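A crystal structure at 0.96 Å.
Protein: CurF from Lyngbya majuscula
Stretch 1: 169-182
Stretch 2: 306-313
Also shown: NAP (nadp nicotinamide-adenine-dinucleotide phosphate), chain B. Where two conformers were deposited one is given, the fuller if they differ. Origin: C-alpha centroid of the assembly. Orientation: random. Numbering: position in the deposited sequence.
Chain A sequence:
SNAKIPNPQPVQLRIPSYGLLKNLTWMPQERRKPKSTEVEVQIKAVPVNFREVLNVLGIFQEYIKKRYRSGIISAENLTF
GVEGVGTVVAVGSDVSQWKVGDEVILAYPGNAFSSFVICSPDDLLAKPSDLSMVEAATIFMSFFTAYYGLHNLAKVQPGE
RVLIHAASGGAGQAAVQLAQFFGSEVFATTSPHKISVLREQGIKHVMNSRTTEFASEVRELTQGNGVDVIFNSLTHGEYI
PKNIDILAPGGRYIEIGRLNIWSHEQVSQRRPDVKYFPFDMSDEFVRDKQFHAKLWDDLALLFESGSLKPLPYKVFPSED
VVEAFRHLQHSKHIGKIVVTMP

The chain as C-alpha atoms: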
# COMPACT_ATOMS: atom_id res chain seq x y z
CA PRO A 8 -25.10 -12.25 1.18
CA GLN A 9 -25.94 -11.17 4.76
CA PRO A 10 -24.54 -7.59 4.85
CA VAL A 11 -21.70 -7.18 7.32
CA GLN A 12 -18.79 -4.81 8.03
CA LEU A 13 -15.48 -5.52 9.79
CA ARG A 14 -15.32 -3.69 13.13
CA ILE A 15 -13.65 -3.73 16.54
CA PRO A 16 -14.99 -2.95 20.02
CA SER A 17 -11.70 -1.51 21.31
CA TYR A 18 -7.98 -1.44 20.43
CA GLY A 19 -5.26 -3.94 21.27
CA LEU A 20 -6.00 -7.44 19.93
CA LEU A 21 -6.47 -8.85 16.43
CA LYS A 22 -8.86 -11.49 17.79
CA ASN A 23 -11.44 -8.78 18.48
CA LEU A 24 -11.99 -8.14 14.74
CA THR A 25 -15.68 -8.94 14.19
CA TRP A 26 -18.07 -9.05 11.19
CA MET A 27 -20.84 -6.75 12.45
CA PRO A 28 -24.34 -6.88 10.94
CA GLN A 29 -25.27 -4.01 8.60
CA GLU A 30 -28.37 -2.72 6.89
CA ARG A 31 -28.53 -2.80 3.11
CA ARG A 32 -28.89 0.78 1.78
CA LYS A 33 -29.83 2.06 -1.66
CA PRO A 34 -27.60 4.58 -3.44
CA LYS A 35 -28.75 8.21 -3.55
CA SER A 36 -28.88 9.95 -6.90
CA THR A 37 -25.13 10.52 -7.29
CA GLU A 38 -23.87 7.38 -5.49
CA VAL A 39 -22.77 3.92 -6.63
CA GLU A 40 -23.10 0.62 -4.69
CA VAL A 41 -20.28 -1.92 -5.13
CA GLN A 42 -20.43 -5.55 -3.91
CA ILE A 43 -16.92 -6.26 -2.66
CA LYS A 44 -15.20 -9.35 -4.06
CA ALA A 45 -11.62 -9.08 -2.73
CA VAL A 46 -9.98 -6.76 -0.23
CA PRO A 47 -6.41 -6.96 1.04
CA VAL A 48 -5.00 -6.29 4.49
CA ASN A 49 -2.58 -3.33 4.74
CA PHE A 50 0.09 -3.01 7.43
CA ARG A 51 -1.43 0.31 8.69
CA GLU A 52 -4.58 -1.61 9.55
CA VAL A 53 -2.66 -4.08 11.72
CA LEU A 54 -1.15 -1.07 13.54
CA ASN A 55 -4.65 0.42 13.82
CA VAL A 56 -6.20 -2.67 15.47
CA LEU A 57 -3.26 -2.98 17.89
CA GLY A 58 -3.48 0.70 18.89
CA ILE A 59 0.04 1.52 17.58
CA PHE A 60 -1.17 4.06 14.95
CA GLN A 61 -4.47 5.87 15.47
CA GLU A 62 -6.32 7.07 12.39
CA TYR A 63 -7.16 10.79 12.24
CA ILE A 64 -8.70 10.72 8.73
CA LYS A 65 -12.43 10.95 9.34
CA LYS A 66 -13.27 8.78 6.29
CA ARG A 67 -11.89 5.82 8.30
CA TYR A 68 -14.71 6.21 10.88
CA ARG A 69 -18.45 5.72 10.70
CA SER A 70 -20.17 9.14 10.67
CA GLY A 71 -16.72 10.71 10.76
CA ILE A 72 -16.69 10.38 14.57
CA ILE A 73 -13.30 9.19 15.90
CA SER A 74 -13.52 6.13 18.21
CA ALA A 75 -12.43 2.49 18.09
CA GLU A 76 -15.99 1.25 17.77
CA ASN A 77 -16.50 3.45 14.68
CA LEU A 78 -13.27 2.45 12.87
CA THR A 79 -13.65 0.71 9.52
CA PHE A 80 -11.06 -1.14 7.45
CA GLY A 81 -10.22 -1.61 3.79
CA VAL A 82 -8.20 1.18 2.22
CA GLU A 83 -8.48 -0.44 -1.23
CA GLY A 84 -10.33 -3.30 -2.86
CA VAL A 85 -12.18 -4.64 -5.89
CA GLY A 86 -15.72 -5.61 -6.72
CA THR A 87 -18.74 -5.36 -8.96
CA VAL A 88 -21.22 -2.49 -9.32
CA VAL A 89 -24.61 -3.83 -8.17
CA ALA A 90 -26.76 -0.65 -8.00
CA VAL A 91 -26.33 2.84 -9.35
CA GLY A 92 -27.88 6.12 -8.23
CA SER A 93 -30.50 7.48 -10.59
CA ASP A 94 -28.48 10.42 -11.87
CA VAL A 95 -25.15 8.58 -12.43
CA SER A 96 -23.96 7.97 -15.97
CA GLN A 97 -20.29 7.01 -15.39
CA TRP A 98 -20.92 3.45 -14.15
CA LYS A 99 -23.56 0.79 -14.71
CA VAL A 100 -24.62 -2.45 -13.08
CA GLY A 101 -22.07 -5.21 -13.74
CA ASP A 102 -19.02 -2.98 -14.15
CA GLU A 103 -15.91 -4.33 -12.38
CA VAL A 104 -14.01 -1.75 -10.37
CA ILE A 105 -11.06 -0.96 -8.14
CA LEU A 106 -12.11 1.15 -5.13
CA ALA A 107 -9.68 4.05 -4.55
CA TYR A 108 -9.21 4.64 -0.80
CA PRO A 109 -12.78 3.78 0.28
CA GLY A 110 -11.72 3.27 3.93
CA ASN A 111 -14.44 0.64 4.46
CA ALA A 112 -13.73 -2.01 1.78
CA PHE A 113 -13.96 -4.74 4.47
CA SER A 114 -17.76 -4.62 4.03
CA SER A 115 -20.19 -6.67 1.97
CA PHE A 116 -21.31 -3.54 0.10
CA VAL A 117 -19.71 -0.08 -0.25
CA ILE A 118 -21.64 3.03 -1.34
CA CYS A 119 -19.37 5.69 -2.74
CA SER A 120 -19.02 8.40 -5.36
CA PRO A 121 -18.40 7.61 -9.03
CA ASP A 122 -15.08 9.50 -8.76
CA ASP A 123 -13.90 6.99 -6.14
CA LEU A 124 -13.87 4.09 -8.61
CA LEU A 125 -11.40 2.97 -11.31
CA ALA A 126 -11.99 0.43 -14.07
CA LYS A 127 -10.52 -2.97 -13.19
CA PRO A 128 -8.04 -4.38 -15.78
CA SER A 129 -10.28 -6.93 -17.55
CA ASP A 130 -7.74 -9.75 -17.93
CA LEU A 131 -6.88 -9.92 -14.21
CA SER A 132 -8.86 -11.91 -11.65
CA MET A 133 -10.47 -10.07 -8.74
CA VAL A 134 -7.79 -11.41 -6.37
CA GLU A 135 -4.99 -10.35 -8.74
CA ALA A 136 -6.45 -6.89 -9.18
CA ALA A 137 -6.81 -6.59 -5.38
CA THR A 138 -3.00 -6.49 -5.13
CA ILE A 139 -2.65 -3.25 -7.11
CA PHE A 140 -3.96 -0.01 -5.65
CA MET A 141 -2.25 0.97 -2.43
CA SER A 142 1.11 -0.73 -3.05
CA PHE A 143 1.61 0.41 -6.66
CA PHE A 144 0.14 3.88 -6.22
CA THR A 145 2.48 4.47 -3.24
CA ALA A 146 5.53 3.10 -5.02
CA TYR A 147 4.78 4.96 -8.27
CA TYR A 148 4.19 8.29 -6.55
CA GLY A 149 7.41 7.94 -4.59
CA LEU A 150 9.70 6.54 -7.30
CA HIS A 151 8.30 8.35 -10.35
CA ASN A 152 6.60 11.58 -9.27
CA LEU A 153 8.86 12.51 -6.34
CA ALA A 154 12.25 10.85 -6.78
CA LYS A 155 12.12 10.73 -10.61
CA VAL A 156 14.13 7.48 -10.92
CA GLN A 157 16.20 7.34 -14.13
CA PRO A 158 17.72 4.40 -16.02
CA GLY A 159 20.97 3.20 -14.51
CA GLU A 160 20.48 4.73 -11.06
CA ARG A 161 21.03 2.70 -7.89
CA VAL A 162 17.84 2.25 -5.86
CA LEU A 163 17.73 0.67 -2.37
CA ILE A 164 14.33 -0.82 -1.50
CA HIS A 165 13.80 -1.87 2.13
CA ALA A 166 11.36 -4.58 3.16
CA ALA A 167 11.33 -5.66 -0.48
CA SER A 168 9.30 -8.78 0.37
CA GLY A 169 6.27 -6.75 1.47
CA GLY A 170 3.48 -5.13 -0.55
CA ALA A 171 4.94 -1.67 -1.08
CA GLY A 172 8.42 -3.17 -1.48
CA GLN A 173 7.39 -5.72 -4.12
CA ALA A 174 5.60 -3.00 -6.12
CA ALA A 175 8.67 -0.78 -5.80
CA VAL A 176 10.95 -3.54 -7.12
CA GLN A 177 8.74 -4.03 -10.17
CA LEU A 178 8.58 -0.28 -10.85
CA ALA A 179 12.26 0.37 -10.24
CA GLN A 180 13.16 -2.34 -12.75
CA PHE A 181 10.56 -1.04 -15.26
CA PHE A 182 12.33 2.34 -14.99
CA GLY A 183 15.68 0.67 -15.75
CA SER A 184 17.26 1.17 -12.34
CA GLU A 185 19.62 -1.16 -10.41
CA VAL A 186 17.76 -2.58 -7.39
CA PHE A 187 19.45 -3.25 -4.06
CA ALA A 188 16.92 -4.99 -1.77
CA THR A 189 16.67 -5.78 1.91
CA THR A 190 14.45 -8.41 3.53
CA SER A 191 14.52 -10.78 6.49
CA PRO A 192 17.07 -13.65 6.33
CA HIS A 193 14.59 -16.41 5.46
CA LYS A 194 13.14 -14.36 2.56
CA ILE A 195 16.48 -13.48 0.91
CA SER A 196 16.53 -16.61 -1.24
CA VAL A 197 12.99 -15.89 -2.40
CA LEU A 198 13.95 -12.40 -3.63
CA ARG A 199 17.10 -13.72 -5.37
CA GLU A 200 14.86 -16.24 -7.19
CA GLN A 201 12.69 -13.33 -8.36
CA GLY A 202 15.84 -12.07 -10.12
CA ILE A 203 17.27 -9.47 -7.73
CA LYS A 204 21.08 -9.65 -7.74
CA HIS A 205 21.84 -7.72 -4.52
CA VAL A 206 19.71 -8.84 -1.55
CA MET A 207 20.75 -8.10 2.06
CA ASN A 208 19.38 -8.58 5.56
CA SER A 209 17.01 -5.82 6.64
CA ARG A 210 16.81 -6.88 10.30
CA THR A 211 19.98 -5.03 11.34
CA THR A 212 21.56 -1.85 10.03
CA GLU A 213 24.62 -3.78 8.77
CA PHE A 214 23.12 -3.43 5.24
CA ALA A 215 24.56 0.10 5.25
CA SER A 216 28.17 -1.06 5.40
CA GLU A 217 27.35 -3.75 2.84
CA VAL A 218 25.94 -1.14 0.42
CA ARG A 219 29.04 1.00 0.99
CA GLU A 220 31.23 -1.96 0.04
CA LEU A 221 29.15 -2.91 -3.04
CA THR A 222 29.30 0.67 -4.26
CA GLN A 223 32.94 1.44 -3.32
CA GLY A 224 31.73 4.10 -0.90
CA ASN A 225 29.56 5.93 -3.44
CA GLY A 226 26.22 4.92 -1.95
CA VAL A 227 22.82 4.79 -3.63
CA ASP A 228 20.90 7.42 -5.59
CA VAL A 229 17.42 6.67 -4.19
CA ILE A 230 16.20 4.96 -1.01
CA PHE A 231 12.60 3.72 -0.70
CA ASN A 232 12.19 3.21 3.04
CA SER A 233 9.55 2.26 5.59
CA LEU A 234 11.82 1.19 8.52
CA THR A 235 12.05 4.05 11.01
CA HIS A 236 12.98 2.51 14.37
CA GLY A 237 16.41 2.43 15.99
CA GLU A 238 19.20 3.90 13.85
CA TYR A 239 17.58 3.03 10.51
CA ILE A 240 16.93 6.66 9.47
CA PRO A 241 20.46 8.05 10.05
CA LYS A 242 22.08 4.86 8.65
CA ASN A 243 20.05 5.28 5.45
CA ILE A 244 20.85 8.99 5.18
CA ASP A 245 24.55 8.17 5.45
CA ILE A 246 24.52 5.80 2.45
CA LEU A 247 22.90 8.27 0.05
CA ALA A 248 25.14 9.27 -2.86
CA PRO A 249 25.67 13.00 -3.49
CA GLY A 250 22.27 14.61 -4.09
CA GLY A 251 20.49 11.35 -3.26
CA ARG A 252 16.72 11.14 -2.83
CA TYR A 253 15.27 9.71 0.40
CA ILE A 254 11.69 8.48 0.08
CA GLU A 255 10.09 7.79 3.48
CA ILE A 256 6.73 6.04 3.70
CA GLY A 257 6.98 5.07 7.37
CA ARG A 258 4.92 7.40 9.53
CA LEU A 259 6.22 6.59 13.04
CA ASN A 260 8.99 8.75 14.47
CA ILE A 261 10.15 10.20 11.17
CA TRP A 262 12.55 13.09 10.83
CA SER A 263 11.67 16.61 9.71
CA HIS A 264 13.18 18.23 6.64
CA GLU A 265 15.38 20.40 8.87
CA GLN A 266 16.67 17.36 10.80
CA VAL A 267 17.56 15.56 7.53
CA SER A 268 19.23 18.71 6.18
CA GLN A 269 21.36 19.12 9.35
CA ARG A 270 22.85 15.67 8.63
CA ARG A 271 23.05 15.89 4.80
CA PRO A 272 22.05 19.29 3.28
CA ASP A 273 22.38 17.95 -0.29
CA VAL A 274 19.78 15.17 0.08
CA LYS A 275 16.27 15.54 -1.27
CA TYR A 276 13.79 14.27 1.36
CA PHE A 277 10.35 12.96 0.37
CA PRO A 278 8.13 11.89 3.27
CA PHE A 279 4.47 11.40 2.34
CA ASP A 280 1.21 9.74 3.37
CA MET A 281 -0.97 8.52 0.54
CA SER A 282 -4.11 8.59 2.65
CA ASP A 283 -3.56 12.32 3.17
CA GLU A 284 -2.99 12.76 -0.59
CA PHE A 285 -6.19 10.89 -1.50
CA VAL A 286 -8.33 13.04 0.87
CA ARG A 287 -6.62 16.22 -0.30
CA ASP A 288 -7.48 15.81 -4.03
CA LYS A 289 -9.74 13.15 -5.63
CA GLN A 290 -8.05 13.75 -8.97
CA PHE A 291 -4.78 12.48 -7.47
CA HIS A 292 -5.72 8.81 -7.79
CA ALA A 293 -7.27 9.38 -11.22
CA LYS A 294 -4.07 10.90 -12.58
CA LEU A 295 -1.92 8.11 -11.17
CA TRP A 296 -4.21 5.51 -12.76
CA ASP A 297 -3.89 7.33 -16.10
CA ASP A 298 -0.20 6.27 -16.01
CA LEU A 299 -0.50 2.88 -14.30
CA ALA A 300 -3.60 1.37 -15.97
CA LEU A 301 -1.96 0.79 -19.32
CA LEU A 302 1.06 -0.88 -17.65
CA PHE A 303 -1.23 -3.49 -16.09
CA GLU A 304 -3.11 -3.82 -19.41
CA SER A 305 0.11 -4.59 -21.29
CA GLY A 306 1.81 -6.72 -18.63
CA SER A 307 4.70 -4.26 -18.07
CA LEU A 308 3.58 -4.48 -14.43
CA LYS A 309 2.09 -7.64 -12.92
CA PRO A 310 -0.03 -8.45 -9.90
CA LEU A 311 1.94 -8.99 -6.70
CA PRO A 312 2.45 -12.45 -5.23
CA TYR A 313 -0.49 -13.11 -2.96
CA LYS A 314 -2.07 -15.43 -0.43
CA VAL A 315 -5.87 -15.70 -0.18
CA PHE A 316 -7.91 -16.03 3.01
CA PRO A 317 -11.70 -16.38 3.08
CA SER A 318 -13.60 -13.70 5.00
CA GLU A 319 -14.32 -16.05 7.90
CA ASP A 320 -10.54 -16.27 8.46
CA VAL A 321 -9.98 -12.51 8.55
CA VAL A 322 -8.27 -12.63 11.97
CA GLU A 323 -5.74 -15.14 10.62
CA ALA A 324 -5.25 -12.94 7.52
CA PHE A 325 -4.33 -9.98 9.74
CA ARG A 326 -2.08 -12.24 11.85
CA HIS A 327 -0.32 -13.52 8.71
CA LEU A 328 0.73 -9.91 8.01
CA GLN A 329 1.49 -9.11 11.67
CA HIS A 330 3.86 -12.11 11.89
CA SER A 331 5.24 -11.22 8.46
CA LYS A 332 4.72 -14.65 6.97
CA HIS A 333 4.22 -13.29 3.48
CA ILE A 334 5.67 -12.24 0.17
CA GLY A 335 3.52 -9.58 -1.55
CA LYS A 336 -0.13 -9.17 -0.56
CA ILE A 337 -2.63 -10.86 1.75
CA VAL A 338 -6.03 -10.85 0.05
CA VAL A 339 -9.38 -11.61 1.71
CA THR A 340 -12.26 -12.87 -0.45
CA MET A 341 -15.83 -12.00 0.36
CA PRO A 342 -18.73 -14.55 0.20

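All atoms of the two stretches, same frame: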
# COMPACT_ATOMS: atom_id res chain seq x y z
N GLY A 169 7.61 -7.17 1.12
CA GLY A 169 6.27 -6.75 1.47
C GLY A 169 5.52 -6.15 0.28
O GLY A 169 5.99 -6.20 -0.86
N GLY A 170 4.34 -5.62 0.53
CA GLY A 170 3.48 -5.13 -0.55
C GLY A 170 4.09 -3.92 -1.26
O GLY A 170 4.31 -3.93 -2.48
N ALA A 171 4.34 -2.86 -0.49
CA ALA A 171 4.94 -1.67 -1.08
C ALA A 171 6.29 -2.00 -1.71
O ALA A 171 6.63 -1.52 -2.80
CB ALA A 171 5.06 -0.56 -0.05
N GLY A 172 7.09 -2.81 -1.00
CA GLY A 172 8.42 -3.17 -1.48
C GLY A 172 8.39 -3.96 -2.79
O GLY A 172 9.18 -3.68 -3.70
N GLN A 173 7.49 -4.93 -2.89
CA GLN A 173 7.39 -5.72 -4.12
C GLN A 173 6.98 -4.84 -5.30
O GLN A 173 7.50 -4.98 -6.42
CB GLN A 173 6.39 -6.87 -3.96
CG GLN A 173 6.96 -8.03 -3.13
CD GLN A 173 7.79 -8.98 -3.99
OE1 GLN A 173 7.24 -9.66 -4.87
NE2 GLN A 173 9.08 -9.01 -3.78
N ALA A 174 6.01 -3.94 -5.07
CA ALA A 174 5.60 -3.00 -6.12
C ALA A 174 6.76 -2.10 -6.52
O ALA A 174 6.98 -1.84 -7.71
CB ALA A 174 4.41 -2.17 -5.66
N ALA A 175 7.51 -1.62 -5.53
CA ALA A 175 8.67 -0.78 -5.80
C ALA A 175 9.73 -1.52 -6.60
O ALA A 175 10.35 -0.91 -7.49
CB ALA A 175 9.23 -0.23 -4.49
N VAL A 176 9.97 -2.80 -6.32
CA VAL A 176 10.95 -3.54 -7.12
C VAL A 176 10.49 -3.60 -8.58
O VAL A 176 11.27 -3.34 -9.50
CB VAL A 176 11.20 -4.97 -6.56
CG1 VAL A 176 12.03 -5.78 -7.54
CG2 VAL A 176 11.89 -4.90 -5.20
N GLN A 177 9.23 -3.95 -8.80
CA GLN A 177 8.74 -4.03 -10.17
C GLN A 177 8.90 -2.69 -10.88
O GLN A 177 9.34 -2.62 -12.04
CB GLN A 177 7.26 -4.43 -10.24
CG GLN A 177 6.99 -5.90 -9.97
CD GLN A 177 5.60 -6.27 -10.45
OE1 GLN A 177 5.19 -5.88 -11.55
NE2 GLN A 177 4.88 -7.05 -9.66
N LEU A 178 8.50 -1.60 -10.22
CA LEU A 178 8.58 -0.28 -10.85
C LEU A 178 10.02 0.17 -11.07
O LEU A 178 10.35 0.70 -12.14
CB LEU A 178 7.82 0.75 -10.00
CG LEU A 178 6.32 0.70 -10.20
CD1 LEU A 178 5.62 1.40 -9.04
CD2 LEU A 178 5.93 1.36 -11.51
N ALA A 179 10.88 -0.03 -10.08
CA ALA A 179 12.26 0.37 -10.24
C ALA A 179 12.90 -0.35 -11.44
O ALA A 179 13.66 0.26 -12.20
CB ALA A 179 13.05 0.12 -8.97
N GLN A 180 12.60 -1.63 -11.59
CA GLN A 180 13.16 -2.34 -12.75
C GLN A 180 12.51 -1.91 -14.07
O GLN A 180 13.23 -1.80 -15.07
CB GLN A 180 13.08 -3.83 -12.53
CG GLN A 180 13.88 -4.19 -11.30
CD GLN A 180 14.27 -5.63 -11.25
OE1 GLN A 180 13.47 -6.53 -11.52
NE2 GLN A 180 15.53 -5.87 -10.94
N PHE A 181 11.21 -1.61 -14.07
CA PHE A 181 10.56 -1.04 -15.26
C PHE A 181 11.23 0.27 -15.69
O PHE A 181 11.38 0.54 -16.88
CB PHE A 181 9.06 -0.83 -14.97
CG PHE A 181 8.33 -0.06 -16.05
CD1 PHE A 181 8.03 -0.64 -17.26
CD2 PHE A 181 8.01 1.29 -15.85
CE1 PHE A 181 7.39 0.08 -18.24
CE2 PHE A 181 7.37 2.02 -16.84
CZ PHE A 181 7.06 1.41 -18.03
N PHE A 182 11.66 1.08 -14.72
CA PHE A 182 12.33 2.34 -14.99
C PHE A 182 13.81 2.15 -15.31
O PHE A 182 14.50 3.16 -15.58
CB PHE A 182 12.19 3.29 -13.79
CG PHE A 182 10.80 3.74 -13.49
CD1 PHE A 182 9.95 4.13 -14.49
CD2 PHE A 182 10.35 3.81 -12.17
CE1 PHE A 182 8.67 4.54 -14.20
CE2 PHE A 182 9.08 4.24 -11.88
CZ PHE A 182 8.25 4.57 -12.90
N GLY A 306 0.94 -5.77 -19.33
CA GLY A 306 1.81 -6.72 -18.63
C GLY A 306 3.19 -6.17 -18.29
O GLY A 306 4.02 -6.90 -17.76
N SER A 307 3.47 -4.88 -18.56
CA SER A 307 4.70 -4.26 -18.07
C SER A 307 4.82 -4.30 -16.55
O SER A 307 5.92 -4.34 -16.01
CB SER A 307 4.79 -2.81 -18.55
OG SER A 307 5.07 -2.73 -19.93
N LEU A 308 3.67 -4.21 -15.88
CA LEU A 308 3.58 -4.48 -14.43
C LEU A 308 2.63 -5.66 -14.27
O LEU A 308 1.73 -5.88 -15.09
CB LEU A 308 3.05 -3.27 -13.66
CG LEU A 308 3.95 -2.03 -13.75
CD1 LEU A 308 3.25 -0.88 -13.05
CD2 LEU A 308 5.34 -2.25 -13.15
N LYS A 309 2.85 -6.43 -13.20
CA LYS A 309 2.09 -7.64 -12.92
C LYS A 309 1.52 -7.59 -11.52
O LYS A 309 2.08 -6.91 -10.64
CB LYS A 309 3.00 -8.87 -13.03
CG LYS A 309 3.70 -9.09 -14.34
CD LYS A 309 2.88 -9.90 -15.30
CE LYS A 309 3.71 -10.48 -16.44
NZ LYS A 309 3.96 -9.59 -17.61
N PRO A 310 0.44 -8.32 -11.26
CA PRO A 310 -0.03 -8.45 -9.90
C PRO A 310 1.09 -8.90 -8.98
O PRO A 310 2.02 -9.63 -9.37
CB PRO A 310 -1.11 -9.53 -9.97
CG PRO A 310 -1.50 -9.60 -11.39
CD PRO A 310 -0.36 -9.12 -12.21
N LEU A 311 1.00 -8.49 -7.71
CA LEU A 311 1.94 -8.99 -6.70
C LEU A 311 1.69 -10.45 -6.41
O LEU A 311 0.57 -10.94 -6.56
CB LEU A 311 1.79 -8.20 -5.40
CG LEU A 311 1.97 -6.70 -5.51
CD1 LEU A 311 1.89 -6.08 -4.12
CD2 LEU A 311 3.26 -6.32 -6.25
N PRO A 312 2.71 -11.16 -5.90
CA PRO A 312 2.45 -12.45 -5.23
C PRO A 312 1.39 -12.25 -4.16
O PRO A 312 1.36 -11.18 -3.52
CB PRO A 312 3.82 -12.83 -4.63
CG PRO A 312 4.80 -12.07 -5.45
CD PRO A 312 4.12 -10.78 -5.74
N TYR A 313 0.57 -13.26 -3.95
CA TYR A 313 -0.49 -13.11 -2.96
C TYR A 313 -0.80 -14.44 -2.29
O TYR A 313 -0.48 -15.52 -2.77
CB TYR A 313 -1.77 -12.51 -3.58
CG TYR A 313 -2.40 -13.36 -4.67
CD1 TYR A 313 -3.20 -14.47 -4.35
CD2 TYR A 313 -2.16 -13.10 -6.02
CE1 TYR A 313 -3.75 -15.27 -5.34
CE2 TYR A 313 -2.72 -13.88 -7.02
CZ TYR A 313 -3.52 -14.97 -6.67
OH TYR A 313 -4.06 -15.76 -7.66
PA NAP B . 4.33 -4.94 4.14
O1A NAP B . 3.72 -6.04 3.35
O2A NAP B . 5.53 -4.23 3.61
O5B NAP B . 4.61 -5.51 5.60
C5B NAP B . 5.49 -4.84 6.51
C4B NAP B . 6.95 -5.01 6.17
O4B NAP B . 7.72 -4.47 7.21
C3B NAP B . 7.37 -6.44 5.97
O3B NAP B . 7.78 -6.60 4.61
C2B NAP B . 8.54 -6.66 6.95
O2B NAP B . 9.70 -7.27 6.46
C1B NAP B . 8.93 -5.25 7.33
N9A NAP B . 9.37 -5.09 8.71
C8A NAP B . 8.57 -4.89 9.81
N7A NAP B . 9.32 -4.78 10.93
C5A NAP B . 10.60 -4.91 10.55
C6A NAP B . 11.86 -4.88 11.21
N6A NAP B . 11.91 -4.70 12.55
N1A NAP B . 12.96 -5.04 10.49
C2A NAP B . 12.87 -5.22 9.17
N3A NAP B . 11.75 -5.26 8.43
C4A NAP B . 10.63 -5.12 9.13
O3 NAP B . 3.21 -3.83 4.47
PN NAP B . 2.60 -2.68 3.53
O1N NAP B . 1.15 -2.60 3.83
O2N NAP B . 3.03 -2.88 2.11
O5D NAP B . 3.28 -1.41 4.14
C5D NAP B . 4.71 -1.25 4.01
C4D NAP B . 5.20 -0.16 5.00
O4D NAP B . 4.94 1.09 4.42
C3D NAP B . 4.49 -0.15 6.35
O3D NAP B . 5.40 0.38 7.33
C2D NAP B . 3.32 0.77 6.11
O2D NAP B . 2.87 1.35 7.34
C1D NAP B . 3.91 1.78 5.16
N1N NAP B . 3.07 2.40 4.12
C2N NAP B . 3.01 3.75 4.02
C3N NAP B . 2.26 4.40 3.05
C7N NAP B . 2.23 5.88 2.99
O7N NAP B . 1.39 6.36 2.25
N7N NAP B . 3.13 6.59 3.73
C4N NAP B . 1.53 3.63 2.14
C5N NAP B . 1.60 2.24 2.25
C6N NAP B . 2.38 1.64 3.25
P2B NAP B . 9.84 -8.84 6.15
O1X NAP B . 8.94 -9.13 4.96
O2X NAP B . 11.31 -8.98 5.85
O3X NAP B . 9.39 -9.57 7.40
O HOH W 1 7.00 -6.25 -13.65

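Residues 170-181 form a helix, and 306-313 run along it as an irregular strip without helix or strand of its own. The CA-CA spacings show the fit: Gln173 CA to Leu311 CA is 6.9 Å, Gln177 CA to Leu308 CA 6.7 Å and Phe181 CA to Ser307 CA 7.3 Å. Helix positions four apart, one face of the helix, therefore meet the strip in reverse order, and together the two segments bury 475 Å².

The polar centre is Gln177, whose CA-to-CB bond points toward the strip. With chi1 m and chi2 t its side chain reaches out far enough for the amide to clasp the backbone of Lys309 twice: Lys309 N donates to Gln177 OE1 (2.9 Å, 168°), and Gln177 NE2 donates to Lys309 O (3.0 Å, 150°). A carboxamide suits this place because it carries an acceptor and a donor side by side, matching the N-H and C=O of a single residue. Water 1 extends the link, lying 2.8 Å from Gln177 OE1 and 3.2 Å from Ser307 O.

Two leucines are the bumps that flank this clasp. Both have chi1 m and chi2 t, and both leave the backbone sideways yet bring their ends nearer the helix. Leu311 settles along the first two turns: its CD1 lies 3.6 Å from Gly170 O, while its CD2 lies 3.9 Å from Gln173 CB, 3.8 Å from Ala174 N and 3.8 Å from Gln177 NE2. Ala174 presents only a methyl to Leu311 (Ala174 CB to Leu311 CD2 4.3 Å), and Gly170 meets it through its backbone oxygen. The bareness of Gly170 serves the cofactor, because an ideal CB would lie 3.0 Å from NAP O2N. Leu308 fits further along, its CD1 3.8 Å from Leu178 CD2 and its CD2 4.4 Å from Phe181 CB.

The ends are closed by lighter contacts. Phe181, chi1 t, places CE1 3.9 Å from Ser307 CB, an oblique approach at an exposed margin. At the other end Gln173 curls with chi1 and chi2 both m, and its OE1 packs 3.4 Å from Pro312 CD; that oxygen is hydrogen-bonded elsewhere in the structure.

Lys309 sends its end away from the helix, and its NZ donates to Gly306 O (2.7 Å), so its side chain reaches back to the start of its own stretch. Gly306 has phi 89°, where a CB would jam against the preceding carbonyl oxygen.

The same helix start holds NADP: Gly170 N donates to NAP O1A and Ala171 N to NAP O2N, each at 2.9 Å. An ideal CB on Gly169 would lie 2.0 Å from NAP O2A, so its bareness makes room for the phosphate.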